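Local coordinates for protein transcriptional regulator nlh2 (Aquifex aeolicus, PDB 4G3V) that probably controls sigma54-dependent transcription, its GAF domain acting as the regulatory module of the activator, at residues P87-N92 / A114-P119. Sequence-based numbering, arbitrary orientation.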
# COMPACT_ATOMS: atom_id res chain seq x y z
N PRO A 87 4.10 5.47 13.19
CA PRO A 87 4.25 4.08 13.63
C PRO A 87 5.31 3.89 14.70
O PRO A 87 6.23 4.73 14.86
CB PRO A 87 4.64 3.33 12.35
CG PRO A 87 5.10 4.33 11.40
CD PRO A 87 4.58 5.69 11.82
N LEU A 88 5.19 2.78 15.42
CA LEU A 88 6.24 2.33 16.32
C LEU A 88 6.66 0.90 15.98
O LEU A 88 5.82 0.03 15.72
CB LEU A 88 5.79 2.42 17.78
CG LEU A 88 5.94 3.82 18.39
CD1 LEU A 88 5.22 3.89 19.74
CD2 LEU A 88 7.42 4.18 18.56
N VAL A 89 7.97 0.68 16.02
CA VAL A 89 8.57 -0.62 15.74
C VAL A 89 9.46 -0.95 16.94
O VAL A 89 10.51 -0.34 17.12
CB VAL A 89 9.42 -0.54 14.46
CG1 VAL A 89 10.09 -1.88 14.15
CG2 VAL A 89 8.56 -0.06 13.30
N ILE A 90 9.01 -1.89 17.79
CA ILE A 90 9.67 -2.15 19.07
C ILE A 90 10.23 -3.55 19.14
O ILE A 90 9.49 -4.49 19.36
CB ILE A 90 8.70 -2.02 20.26
CG1 ILE A 90 7.94 -0.70 20.21
CG2 ILE A 90 9.46 -2.19 21.58
CD1 ILE A 90 8.80 0.52 20.38
N PRO A 91 11.55 -3.68 18.96
CA PRO A 91 12.21 -4.98 19.07
C PRO A 91 12.17 -5.47 20.51
O PRO A 91 12.15 -4.65 21.43
CB PRO A 91 13.66 -4.69 18.66
CG PRO A 91 13.70 -3.28 18.22
CD PRO A 91 12.52 -2.59 18.79
N ASN A 92 12.12 -6.79 20.71
CA ASN A 92 12.21 -7.35 22.06
C ASN A 92 11.23 -6.65 23.00
O ASN A 92 11.60 -6.23 24.11
CB ASN A 92 13.64 -7.20 22.57
CG ASN A 92 14.68 -7.47 21.49
OD1 ASN A 92 15.50 -6.61 21.16
ND2 ASN A 92 14.62 -8.67 20.90
N ALA A 114 8.84 -8.88 18.36
CA ALA A 114 8.72 -7.44 18.23
C ALA A 114 7.25 -7.05 18.13
O ALA A 114 6.40 -7.86 17.77
CB ALA A 114 9.47 -6.95 17.01
N LEU A 115 6.97 -5.79 18.45
CA LEU A 115 5.65 -5.22 18.27
C LEU A 115 5.76 -4.17 17.17
O LEU A 115 6.63 -3.29 17.22
CB LEU A 115 5.17 -4.59 19.58
CG LEU A 115 3.75 -4.04 19.65
CD1 LEU A 115 3.33 -3.76 21.08
CD2 LEU A 115 3.60 -2.79 18.82
N ILE A 116 4.91 -4.26 16.16
CA ILE A 116 4.82 -3.19 15.16
C ILE A 116 3.39 -2.68 15.15
O ILE A 116 2.45 -3.45 14.98
CB ILE A 116 5.18 -3.67 13.75
CG1 ILE A 116 6.62 -4.18 13.72
CG2 ILE A 116 4.98 -2.54 12.73
CD1 ILE A 116 7.01 -4.81 12.40
N ALA A 117 3.24 -1.37 15.33
CA ALA A 117 1.93 -0.76 15.36
C ALA A 117 1.92 0.39 14.36
O ALA A 117 2.82 1.26 14.38
CB ALA A 117 1.59 -0.27 16.76
N ALA A 118 0.93 0.39 13.47
CA ALA A 118 0.85 1.40 12.42
C ALA A 118 -0.54 2.03 12.42
O ALA A 118 -1.56 1.35 12.63
CB ALA A 118 1.13 0.79 11.07
N PRO A 119 -0.58 3.34 12.15
CA PRO A 119 -1.86 4.05 12.16
C PRO A 119 -2.69 3.72 10.92
O PRO A 119 -2.16 3.40 9.85
CB PRO A 119 -1.44 5.52 12.16
CG PRO A 119 -0.13 5.53 11.47
CD PRO A 119 0.54 4.21 11.78
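Strand 88-90, the outermost on its side of the GAF sheet within this chain, runs antiparallel to 114-119, gripped by four backbone hydrogen bonds. The tight part is this backbone seam. L88 and A117 bond each other in both directions, L88 N to A117 O and A117 N to L88 O each spanning 3.0 Å. I90 N reaches L115 O at 2.8 Å, nearly straight (173°) and almost along the C=O axis. The return bond, L115 N to I90 O at 3.0 Å, is less regular, its donor lying above the carbonyl plane. Between these two hydrogen-bonded pairs V89 and I116 form a non-hydrogen-bonded pair whose beta-branched side chains, suited to extended backbone, lie side by side; V89 CG1, anti to its own N (chi1 179°), meets I116 CG1 at 4.2 Å. The small CB of A114 fits close to the edge chain, 3.4 Å from I90 O. P87 and P91 flank the strand; having no N-H, neither can donate a backbone hydrogen bond. The looser part is the outer strand, whose residues are partly exposed: L88 and I90 start on the face of L115 and A117 but bend off from 114-119, and exposed N92 turns its ND2 to E111 O. Residues 114-119, by contrast, are all buried: their other edge bonds to strand 125-135, V89 and I116 pack against L142 of helix 139-162, and on the opposite face L88 and L115 meet I77, and A117 meets V81, of helix 76-84.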